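Local coordinates for ORF 37 (Human herpesvirus 8 type M, PDB 3FHD), which cuts double-stranded and single-stranded DNA as an endonuclease and exonuclease, helping to process non-linear or branched viral DNA and so promoting production of packaged unit-length genomes, at residues F62-A66 / K67-W71; Q131-A134 / H135-H138; N107-D111 / R112-G116. All coordinates share one frame; numbering follows the deposited sequence.

Contact 1: residues F62-A66 / K67-W71; sequences FLKHA and KVRDW
Arg69 reaches back over the N-terminal turn of helix 66-72 to the end of helix 59-64, so that its side chain ties two short helices together across the His65 N-cap between them. From its root outward, Arg69 CB lies 3.5 Å from Ala66 O, CG passes close to the carbonyl O of His65, and CD moves on to that of Lys64. With CG anti to the carbonyl carbon (chi1 -74°) and the chain extended from CG to NE, the side chain runs back towards helix 59-64. There Arg69 NE donates to Lys64 O at 2.8 Å; the bond is bent, with an N-H...O angle of 144°, and the oxygen stands somewhat out of the guanidinium plane. Beyond it, NH2 lies against Lys64 CD, and Tyr492 makes a cation-pi contact with the arginine. Lys64 NZ comes within 4.4 Å of Arg69 NH2, a proximity of like charges that probably costs some energy. At the cap, His65 ND1 accepts from Lys67 N in a nearly straight bond of 3.0 Å that lies in the imidazole plane, while Lys67 CG runs alongside CE1 of the ring. His65 O takes the helical bond from Arg69 N and a weak one from Val68 N. On the buried side of the junction, Val68 sends its two methyls to different partners: CG1 meets Leu63 CD2, whereas CG2 sits over the centre of the Phe62 ring, 4.1 Å from its centroid, in a CH-pi contact.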
ATOM      1  N   PHE A  62     -22.043  -7.222   4.528  1.00 19.29           N
ATOM      2  CA  PHE A  62     -22.272  -7.425   5.960  1.00 18.66           C
ATOM      3  C   PHE A  62     -23.289  -6.379   6.539  1.00 18.33           C
ATOM      4  O   PHE A  62     -24.292  -6.742   7.154  1.00 17.30           O
ATOM      5  CB  PHE A  62     -20.913  -7.410   6.682  1.00 19.83           C
ATOM      6  CG  PHE A  62     -21.006  -7.438   8.182  1.00 20.19           C
ATOM      7  CD1 PHE A  62     -21.311  -8.620   8.853  1.00 20.88           C
ATOM      8  CD2 PHE A  62     -20.760  -6.294   8.911  1.00 20.41           C
ATOM      9  CE1 PHE A  62     -21.376  -8.638  10.252  1.00 23.80           C
ATOM     10  CE2 PHE A  62     -20.829  -6.293  10.313  1.00 23.67           C
ATOM     11  CZ  PHE A  62     -21.136  -7.468  10.981  1.00 21.53           C
ATOM     12  N   LEU A  63     -23.043  -5.087   6.323  1.00 17.73           N
ATOM     13  CA  LEU A  63     -23.857  -4.039   6.925  1.00 18.44           C
ATOM     14  C   LEU A  63     -25.262  -3.942   6.308  1.00 18.57           C
ATOM     15  O   LEU A  63     -26.192  -3.360   6.911  1.00 18.67           O
ATOM     16  CB  LEU A  63     -23.135  -2.684   6.817  1.00 18.11           C
ATOM     17  CG  LEU A  63     -21.820  -2.554   7.573  1.00 20.13           C
ATOM     18  CD1 LEU A  63     -21.228  -1.151   7.327  1.00 18.91           C
ATOM     19  CD2 LEU A  63     -22.034  -2.842   9.052  1.00 18.88           C
ATOM     20  N   LYS A  64     -25.413  -4.532   5.123  1.00 18.91           N
ATOM     21  CA  LYS A  64     -26.669  -4.511   4.359  1.00 19.01           C
ATOM     22  C   LYS A  64     -27.508  -5.742   4.675  1.00 19.19           C
ATOM     23  O   LYS A  64     -28.680  -5.795   4.307  1.00 18.82           O
ATOM     24  CB  LYS A  64     -26.393  -4.454   2.844  1.00 19.00           C
ATOM     25  CG  LYS A  64     -25.836  -3.101   2.347  1.00 22.37           C
ATOM     26  CD  LYS A  64     -26.944  -2.223   1.843  1.00 25.24           C
ATOM     27  CE  LYS A  64     -26.567  -0.741   1.758  1.00 26.87           C
ATOM     28  NZ  LYS A  64     -27.360  -0.096   0.652  1.00 30.67           N
ATOM     29  N   HIS A  65     -26.910  -6.723   5.355  1.00 19.08           N
ATOM     30  CA  HIS A  65     -27.609  -8.001   5.657  1.00 19.46           C
ATOM     31  C   HIS A  65     -28.846  -7.749   6.534  1.00 19.07           C
ATOM     32  O   HIS A  65     -28.837  -6.838   7.359  1.00 19.45           O
ATOM     33  CB  HIS A  65     -26.634  -8.972   6.350  1.00 19.83           C
ATOM     34  CG  HIS A  65     -27.134 -10.384   6.443  1.00 21.20           C
ATOM     35  ND1 HIS A  65     -28.113 -10.770   7.336  1.00 24.17           N
ATOM     36  CD2 HIS A  65     -26.783 -11.508   5.768  1.00 24.10           C
ATOM     37  CE1 HIS A  65     -28.358 -12.064   7.197  1.00 23.15           C
ATOM     38  NE2 HIS A  65     -27.569 -12.534   6.246  1.00 24.47           N
ATOM     39  N   ALA A  66     -29.898  -8.548   6.367  1.00 19.14           N
ATOM     40  CA  ALA A  66     -31.114  -8.413   7.174  1.00 19.16           C
ATOM     41  C   ALA A  66     -30.870  -8.413   8.694  1.00 19.33           C
ATOM     42  O   ALA A  66     -31.504  -7.653   9.428  1.00 19.50           O
ATOM     43  CB  ALA A  66     -32.144  -9.500   6.786  1.00 19.21           C
ATOM     44  N   LYS A  67     -29.941  -9.242   9.156  1.00 19.46           N
ATOM     45  CA  LYS A  67     -29.658  -9.371  10.581  1.00 19.65           C
ATOM     46  C   LYS A  67     -28.955  -8.144  11.196  1.00 19.66           C
ATOM     47  O   LYS A  67     -29.237  -7.804  12.339  1.00 20.34           O
ATOM     48  CB  LYS A  67     -28.906 -10.679  10.864  1.00 20.43           C
ATOM     49  CG  LYS A  67     -29.675 -11.960  10.476  1.00 22.36           C
ATOM     50  CD  LYS A  67     -29.083 -13.176  11.202  1.00 24.43           C
ATOM     51  CE  LYS A  67     -29.874 -14.466  11.005  1.00 24.90           C
ATOM     52  NZ  LYS A  67     -29.164 -15.474  10.140  1.00 27.51           N
ATOM     53  N   VAL A  68     -28.081  -7.466  10.443  1.00 18.34           N
ATOM     54  CA  VAL A  68     -27.469  -6.182  10.884  1.00 18.00           C
ATOM     55  C   VAL A  68     -28.512  -5.052  10.853  1.00 17.84           C
ATOM     56  O   VAL A  68     -28.558  -4.214  11.765  1.00 16.32           O
ATOM     57  CB  VAL A  68     -26.214  -5.792  10.036  1.00 17.39           C
ATOM     58  CG1 VAL A  68     -25.642  -4.427  10.474  1.00 19.10           C
ATOM     59  CG2 VAL A  68     -25.120  -6.852  10.150  1.00 17.62           C
ATOM     60  N   ARG A  69     -29.342  -5.046   9.798  1.00 18.17           N
ATOM     61  CA  ARG A  69     -30.434  -4.071   9.621  1.00 19.19           C
ATOM     62  C   ARG A  69     -31.422  -4.130  10.777  1.00 19.90           C
ATOM     63  O   ARG A  69     -31.822  -3.093  11.330  1.00 20.38           O
ATOM     64  CB  ARG A  69     -31.191  -4.347   8.315  1.00 19.21           C
ATOM     65  CG  ARG A  69     -30.460  -3.950   7.034  1.00 19.73           C
ATOM     66  CD  ARG A  69     -31.341  -4.293   5.830  1.00 20.40           C
ATOM     67  NE  ARG A  69     -30.738  -3.922   4.550  1.00 22.09           N
ATOM     68  CZ  ARG A  69     -30.885  -2.740   3.960  1.00 22.22           C
ATOM     69  NH1 ARG A  69     -31.577  -1.759   4.542  1.00 21.73           N
ATOM     70  NH2 ARG A  69     -30.314  -2.535   2.781  1.00 24.13           N
ATOM     71  N   ASP A  70     -31.828  -5.362  11.117  1.00 19.91           N
ATOM     72  CA  ASP A  70     -32.735  -5.642  12.225  1.00 19.39           C
ATOM     73  C   ASP A  70     -32.196  -5.195  13.585  1.00 19.03           C
ATOM     74  O   ASP A  70     -32.922  -4.596  14.373  1.00 18.04           O
ATOM     75  CB  ASP A  70     -33.055  -7.144  12.277  1.00 19.74           C
ATOM     76  CG  ASP A  70     -33.954  -7.608  11.123  1.00 22.51           C
ATOM     77  OD1 ASP A  70     -34.464  -6.766  10.341  1.00 23.25           O
ATOM     78  OD2 ASP A  70     -34.150  -8.840  10.997  1.00 25.74           O
ATOM     79  N   TRP A  71     -30.936  -5.534  13.860  1.00 18.44           N
ATOM     80  CA  TRP A  71     -30.209  -5.106  15.060  1.00 18.63           C
ATOM     81  C   TRP A  71     -30.116  -3.584  15.118  1.00 18.78           C
ATOM     82  O   TRP A  71     -30.363  -2.985  16.170  1.00 18.26           O
ATOM     83  CB  TRP A  71     -28.802  -5.736  15.037  1.00 18.26           C
ATOM     84  CG  TRP A  71     -27.817  -5.272  16.088  1.00 18.13           C
ATOM     85  CD1 TRP A  71     -27.926  -5.414  17.446  1.00 18.44           C
ATOM     86  CD2 TRP A  71     -26.550  -4.627  15.854  1.00 17.51           C
ATOM     87  NE1 TRP A  71     -26.817  -4.874  18.066  1.00 19.14           N
ATOM     88  CE2 TRP A  71     -25.963  -4.385  17.114  1.00 17.85           C
ATOM     89  CE3 TRP A  71     -25.877  -4.206  14.702  1.00 17.63           C
ATOM     90  CZ2 TRP A  71     -24.725  -3.749  17.258  1.00 18.12           C
ATOM     91  CZ3 TRP A  71     -24.648  -3.584  14.841  1.00 19.21           C
ATOM     92  CH2 TRP A  71     -24.083  -3.363  16.127  1.00 17.85           C
TER

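Contact 2: residues Q131-A134 / H135-H138; sequences QMNA and HQRH
Asn133 and Gln136 cross at about a right angle, yet their terminal amides lie stacked, the planes 23° apart, with Asn133 ND2 3.6 Å from Gln136 CD. Each side chain bonds to the other's backbone. Asn133 OD1 accepts from Gln136 N at 2.9 Å, the donor somewhat out of the amide plane, and Gln136 OE1 accepts from Asn133 N at 3.1 Å. A chi1 of +60° sets Asn133 CG between its own backbone N and carbonyl carbon, which brings OD1 in front of the first turn; the extended chain of Gln136 beyond CG carries OE1 back to the residue that caps it. This reciprocal pair is a capping box at the start of helix 134-147, with Asn133 as N-cap. The regular helical bonds begin directly behind it, Arg137 N to Asn133 O and His138 N to Ala134 O. Met132, just before the cap, crosses Gln136 obliquely and folds its methyl against the helix: the bend at chi3 puts Met132 CE 3.7 Å from Gln136 CB and close to the Gln136 carbonyl. Its thioether also passes Arg137 CG, and Met86 of helix 83-100 touches both Met132 and Arg137. Arg137 bends at its own chi3, which brings the guanidinium back along the cap. Ala134 CA lies over one face of the Arg137 guanidinium, 3.6 Å above its plane and towards the rim, and Arg137 NH1 comes within 3.2 Å of Met132 O. Two hydrogen bonds hold its polar end from outside the turn: Arg137 NE donates to Pro233 O and NH2 to Gln234 OE1. Ala134 CB lies 3.7 Å from Arg137 NH2.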
ATOM      1  N   GLN A 131     -15.826  -4.002  23.740  1.00 16.09           N
ATOM      2  CA  GLN A 131     -15.122  -4.093  25.029  1.00 15.55           C
ATOM      3  C   GLN A 131     -13.624  -4.427  24.870  1.00 16.27           C
ATOM      4  O   GLN A 131     -12.894  -4.562  25.866  1.00 15.20           O
ATOM      5  CB  GLN A 131     -15.827  -5.129  25.929  1.00 15.79           C
ATOM      6  CG  GLN A 131     -17.201  -4.692  26.432  1.00 14.50           C
ATOM      7  CD  GLN A 131     -18.059  -5.856  26.943  1.00 17.51           C
ATOM      8  OE1 GLN A 131     -17.540  -6.875  27.406  1.00 17.78           O
ATOM      9  NE2 GLN A 131     -19.385  -5.697  26.868  1.00 17.06           N
ATOM     10  N   MET A 132     -13.160  -4.555  23.624  1.00 16.31           N
ATOM     11  CA  MET A 132     -11.734  -4.826  23.359  1.00 18.37           C
ATOM     12  C   MET A 132     -10.856  -3.627  23.704  1.00 17.99           C
ATOM     13  O   MET A 132     -11.285  -2.505  23.576  1.00 18.36           O
ATOM     14  CB  MET A 132     -11.490  -5.176  21.883  1.00 17.48           C
ATOM     15  CG  MET A 132     -12.204  -6.402  21.384  1.00 20.64           C
ATOM     16  SD  MET A 132     -11.955  -6.614  19.590  1.00 20.61           S
ATOM     17  CE  MET A 132     -10.242  -7.165  19.599  1.00 21.00           C
ATOM     18  N   ASN A 133      -9.630  -3.878  24.151  1.00 19.10           N
ATOM     19  CA  ASN A 133      -8.647  -2.812  24.299  1.00 20.50           C
ATOM     20  C   ASN A 133      -7.827  -2.653  22.993  1.00 21.01           C
ATOM     21  O   ASN A 133      -7.990  -3.458  22.061  1.00 20.61           O
ATOM     22  CB  ASN A 133      -7.771  -3.033  25.535  1.00 21.00           C
ATOM     23  CG  ASN A 133      -6.997  -4.344  25.503  1.00 21.25           C
ATOM     24  OD1 ASN A 133      -6.278  -4.636  24.559  1.00 21.46           O
ATOM     25  ND2 ASN A 133      -7.084  -5.104  26.580  1.00 24.10           N
ATOM     26  N   ALA A 134      -6.984  -1.614  22.929  1.00 21.01           N
ATOM     27  CA  ALA A 134      -6.272  -1.267  21.688  1.00 20.95           C
ATOM     28  C   ALA A 134      -5.233  -2.337  21.354  1.00 20.77           C
ATOM     29  O   ALA A 134      -4.957  -2.574  20.167  1.00 19.45           O
ATOM     30  CB  ALA A 134      -5.609   0.144  21.808  1.00 21.36           C
ATOM     31  N   HIS A 135      -4.662  -2.978  22.381  1.00 20.66           N
ATOM     32  CA  HIS A 135      -3.699  -4.077  22.168  1.00 21.30           C
ATOM     33  C   HIS A 135      -4.323  -5.358  21.578  1.00 20.18           C
ATOM     34  O   HIS A 135      -3.712  -6.009  20.710  1.00 18.65           O
ATOM     35  CB  HIS A 135      -2.835  -4.332  23.411  1.00 23.42           C
ATOM     36  CG  HIS A 135      -2.165  -3.087  23.899  1.00 29.22           C
ATOM     37  ND1 HIS A 135      -1.156  -2.463  23.189  1.00 33.97           N
ATOM     38  CD2 HIS A 135      -2.420  -2.293  24.967  1.00 33.22           C
ATOM     39  CE1 HIS A 135      -0.798  -1.356  23.815  1.00 33.28           C
ATOM     40  NE2 HIS A 135      -1.548  -1.231  24.897  1.00 36.48           N
ATOM     41  N   GLN A 136      -5.541  -5.673  21.997  1.00 17.78           N
ATOM     42  CA  GLN A 136      -6.340  -6.735  21.356  1.00 17.09           C
ATOM     43  C   GLN A 136      -6.699  -6.433  19.896  1.00 16.42           C
ATOM     44  O   GLN A 136      -6.642  -7.324  19.054  1.00 16.20           O
ATOM     45  CB  GLN A 136      -7.606  -7.034  22.163  1.00 17.39           C
ATOM     46  CG  GLN A 136      -7.248  -7.664  23.523  1.00 17.02           C
ATOM     47  CD  GLN A 136      -8.403  -7.722  24.499  1.00 19.63           C
ATOM     48  OE1 GLN A 136      -9.361  -6.933  24.426  1.00 19.13           O
ATOM     49  NE2 GLN A 136      -8.315  -8.662  25.431  1.00 21.24           N
ATOM     50  N   ARG A 137      -7.079  -5.186  19.604  1.00 15.22           N
ATOM     51  CA  ARG A 137      -7.412  -4.828  18.239  1.00 15.28           C
ATOM     52  C   ARG A 137      -6.139  -4.921  17.384  1.00 14.97           C
ATOM     53  O   ARG A 137      -6.151  -5.450  16.267  1.00 15.45           O
ATOM     54  CB  ARG A 137      -8.032  -3.431  18.183  1.00 15.30           C
ATOM     55  CG  ARG A 137      -9.458  -3.367  18.748  1.00 16.00           C
ATOM     56  CD  ARG A 137     -10.201  -2.065  18.333  1.00 17.05           C
ATOM     57  NE  ARG A 137      -9.515  -0.862  18.813  1.00 19.13           N
ATOM     58  CZ  ARG A 137      -9.603  -0.338  20.028  1.00 24.19           C
ATOM     59  NH1 ARG A 137     -10.368  -0.889  20.969  1.00 22.98           N
ATOM     60  NH2 ARG A 137      -8.910   0.763  20.304  1.00 26.16           N
ATOM     61  N   HIS A 138      -5.045  -4.411  17.926  1.00 14.81           N
ATOM     62  CA  HIS A 138      -3.729  -4.512  17.291  1.00 15.70           C
ATOM     63  C   HIS A 138      -3.359  -5.962  16.979  1.00 14.95           C
ATOM     64  O   HIS A 138      -2.879  -6.291  15.861  1.00 12.95           O
ATOM     65  CB  HIS A 138      -2.654  -3.891  18.191  1.00 15.59           C
ATOM     66  CG  HIS A 138      -1.274  -3.937  17.601  1.00 18.92           C
ATOM     67  ND1 HIS A 138      -0.180  -4.387  18.301  1.00 21.12           N
ATOM     68  CD2 HIS A 138      -0.818  -3.595  16.373  1.00 21.79           C
ATOM     69  CE1 HIS A 138       0.891  -4.328  17.531  1.00 22.07           C
ATOM     70  NE2 HIS A 138       0.530  -3.851  16.357  1.00 20.66           N
TER

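Contact 3: residues N107-D111 / R112-G116; sequences NFFVD and RVFGG
One face of the Phe108 ring carries the aliphatic root of Arg112: CB lies 3.9 Å from the ring centroid in a CH-pi contact, and CG comes down beside CE1 at 3.5 Å. The two side chains cross at about a right angle, and the bend of Arg112 at chi2 (-62°) takes its guanidinium onward from the ring, their planes 48° apart. Val113 CG2 approaches the same phenyl obliquely, at CE2. The Phe114 ring turns one face to the backbone and CB of Phe109, with that CB 4.2 Å from its centroid. Between the two rings themselves the meeting is oblique, planes at 35°, and the closest atoms are Phe109 CD1 and Phe114 CZ at 3.9 Å. Tyr90 of helix 83-100 meets both rings edge-to-face. Val110 crosses Phe114 at about a right angle, its CG2 against CD2. Phe109 O is gripped by two amides: Val113 N, at 2.9 Å, makes the ordinary helical bond, and Phe114 N, at 2.8 Å and nearly in line with the carbonyl, makes a wider one. Gly116, at positive phi, then donates to Val110 O over a span of six residues. Gly115 also has positive phi, letting the chain turn back towards Val110. The i+5 bond from Phe114 N to Phe109 O marks a pi-type turn in the C-terminal part of helix 104-113, wider than the alpha-helical i+4 turn that Val113 N closes on the same oxygen.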
ATOM      1  N   ASN A 107      -9.916 -17.985  16.464  1.00 18.48           N
ATOM      2  CA  ASN A 107      -9.533 -18.552  17.756  1.00 18.36           C
ATOM      3  C   ASN A 107      -9.306 -17.469  18.791  1.00 18.01           C
ATOM      4  O   ASN A 107      -9.726 -17.621  19.927  1.00 17.09           O
ATOM      5  CB  ASN A 107      -8.273 -19.405  17.645  1.00 18.93           C
ATOM      6  CG  ASN A 107      -8.538 -20.753  16.993  1.00 19.83           C
ATOM      7  OD1 ASN A 107      -9.672 -21.209  16.934  1.00 22.67           O
ATOM      8  ND2 ASN A 107      -7.481 -21.393  16.501  1.00 21.29           N
ATOM      9  N   PHE A 108      -8.636 -16.391  18.380  1.00 17.28           N
ATOM     10  CA  PHE A 108      -8.332 -15.272  19.282  1.00 18.18           C
ATOM     11  C   PHE A 108      -9.583 -14.543  19.796  1.00 17.63           C
ATOM     12  O   PHE A 108      -9.681 -14.264  20.999  1.00 18.69           O
ATOM     13  CB  PHE A 108      -7.363 -14.270  18.649  1.00 18.15           C
ATOM     14  CG  PHE A 108      -6.894 -13.178  19.617  1.00 19.20           C
ATOM     15  CD1 PHE A 108      -5.808 -13.405  20.481  1.00 21.47           C
ATOM     16  CD2 PHE A 108      -7.544 -11.945  19.669  1.00 20.51           C
ATOM     17  CE1 PHE A 108      -5.381 -12.407  21.380  1.00 21.94           C
ATOM     18  CE2 PHE A 108      -7.134 -10.947  20.563  1.00 20.56           C
ATOM     19  CZ  PHE A 108      -6.046 -11.173  21.419  1.00 20.56           C
ATOM     20  N   PHE A 109     -10.521 -14.229  18.900  1.00 16.50           N
ATOM     21  CA  PHE A 109     -11.785 -13.646  19.301  1.00 15.65           C
ATOM     22  C   PHE A 109     -12.457 -14.534  20.317  1.00 16.84           C
ATOM     23  O   PHE A 109     -12.778 -14.101  21.425  1.00 16.44           O
ATOM     24  CB  PHE A 109     -12.735 -13.502  18.097  1.00 15.54           C
ATOM     25  CG  PHE A 109     -12.549 -12.227  17.299  1.00 14.82           C
ATOM     26  CD1 PHE A 109     -12.981 -10.998  17.800  1.00 15.45           C
ATOM     27  CD2 PHE A 109     -11.970 -12.274  16.013  1.00 13.21           C
ATOM     28  CE1 PHE A 109     -12.802  -9.828  17.030  1.00 16.73           C
ATOM     29  CE2 PHE A 109     -11.804 -11.119  15.239  1.00 15.48           C
ATOM     30  CZ  PHE A 109     -12.212  -9.908  15.736  1.00 15.18           C
ATOM     31  N   VAL A 110     -12.675 -15.788  19.941  1.00 16.96           N
ATOM     32  CA  VAL A 110     -13.382 -16.717  20.836  1.00 18.23           C
ATOM     33  C   VAL A 110     -12.697 -16.843  22.212  1.00 19.14           C
ATOM     34  O   VAL A 110     -13.350 -16.701  23.259  1.00 19.73           O
ATOM     35  CB  VAL A 110     -13.655 -18.078  20.152  1.00 18.19           C
ATOM     36  CG1 VAL A 110     -14.209 -19.118  21.149  1.00 17.87           C
ATOM     37  CG2 VAL A 110     -14.633 -17.902  18.994  1.00 19.08           C
ATOM     38  N   ASP A 111     -11.386 -17.062  22.225  1.00 20.47           N
ATOM     39  CA  ASP A 111     -10.674 -17.259  23.489  1.00 21.90           C
ATOM     40  C   ASP A 111     -10.407 -15.995  24.328  1.00 21.67           C
ATOM     41  O   ASP A 111     -10.480 -16.046  25.557  1.00 21.20           O
ATOM     42  CB  ASP A 111      -9.344 -17.969  23.250  1.00 23.07           C
ATOM     43  CG  ASP A 111      -9.513 -19.374  22.686  1.00 27.42           C
ATOM     44  OD1 ASP A 111     -10.435 -20.102  23.113  1.00 33.52           O
ATOM     45  OD2 ASP A 111      -8.697 -19.757  21.821  1.00 33.50           O
ATOM     46  N   ARG A 112     -10.050 -14.885  23.687  1.00 21.66           N
ATOM     47  CA  ARG A 112      -9.559 -13.715  24.417  1.00 21.77           C
ATOM     48  C   ARG A 112     -10.565 -12.567  24.447  1.00 21.12           C
ATOM     49  O   ARG A 112     -10.474 -11.683  25.293  1.00 21.35           O
ATOM     50  CB  ARG A 112      -8.246 -13.206  23.809  1.00 22.17           C
ATOM     51  CG  ARG A 112      -7.061 -14.188  23.876  1.00 26.21           C
ATOM     52  CD  ARG A 112      -6.702 -14.492  25.330  1.00 30.76           C
ATOM     53  NE  ARG A 112      -6.124 -15.822  25.483  1.00 35.26           N
ATOM     54  CZ  ARG A 112      -5.934 -16.419  26.656  1.00 38.14           C
ATOM     55  NH1 ARG A 112      -5.383 -17.629  26.695  1.00 40.61           N
ATOM     56  NH2 ARG A 112      -6.284 -15.809  27.793  1.00 37.68           N
ATOM     57  N   VAL A 113     -11.494 -12.558  23.507  1.00 20.27           N
ATOM     58  CA  VAL A 113     -12.441 -11.442  23.408  1.00 19.35           C
ATOM     59  C   VAL A 113     -13.828 -11.876  23.900  1.00 18.90           C
ATOM     60  O   VAL A 113     -14.544 -11.063  24.476  1.00 18.31           O
ATOM     61  CB  VAL A 113     -12.493 -10.829  21.956  1.00 20.22           C
ATOM     62  CG1 VAL A 113     -13.504  -9.645  21.836  1.00 18.69           C
ATOM     63  CG2 VAL A 113     -11.103 -10.382  21.479  1.00 18.46           C
ATOM     64  N   PHE A 114     -14.196 -13.139  23.661  1.00 18.03           N
ATOM     65  CA  PHE A 114     -15.573 -13.615  23.913  1.00 18.64           C
ATOM     66  C   PHE A 114     -15.675 -14.465  25.175  1.00 18.30           C
ATOM     67  O   PHE A 114     -16.703 -15.096  25.404  1.00 18.95           O
ATOM     68  CB  PHE A 114     -16.139 -14.447  22.743  1.00 17.96           C
ATOM     69  CG  PHE A 114     -16.220 -13.730  21.413  1.00 18.24           C
ATOM     70  CD1 PHE A 114     -16.121 -12.338  21.306  1.00 16.05           C
ATOM     71  CD2 PHE A 114     -16.490 -14.476  20.256  1.00 17.85           C
ATOM     72  CE1 PHE A 114     -16.211 -11.702  20.053  1.00 18.28           C
ATOM     73  CE2 PHE A 114     -16.594 -13.851  18.993  1.00 17.92           C
ATOM     74  CZ  PHE A 114     -16.450 -12.479  18.887  1.00 18.14           C
ATOM     75  N   GLY A 115     -14.613 -14.510  25.972  1.00 18.33           N
ATOM     76  CA  GLY A 115     -14.606 -15.280  27.210  1.00 19.66           C
ATOM     77  C   GLY A 115     -14.681 -16.783  27.011  1.00 20.16           C
ATOM     78  O   GLY A 115     -15.011 -17.497  27.937  1.00 20.57           O
ATOM     79  N   GLY A 116     -14.387 -17.263  25.803  1.00 20.76           N
ATOM     80  CA  GLY A 116     -14.408 -18.704  25.538  1.00 22.26           C
ATOM     81  C   GLY A 116     -15.620 -19.199  24.763  1.00 23.55           C
ATOM     82  O   GLY A 116     -15.689 -20.372  24.424  1.00 24.07           O
TER

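In the fold
The three contacts follow one another along the helical region early in the chain, in the order contact 1, contact 3, contact 2. Contacts 2 and 3 adjoin, their centres 12 Å apart: Met132 CG of contact 2 packs on Val113 CG1 of contact 3 at 3.5 Å, and Met132 SD lies near Phe109 CE1, joining the C-terminal part of helix 104-113 to the start of helix 134-147. Contact 1 touches neither, its nearest atoms about 11 Å from contact 2 and about 10 Å from contact 3. Helix 83-100 packs against all three. All lie away from the magnesium site of Asp243, Glu266 and Ile267, where the metal of this nuclease is bound.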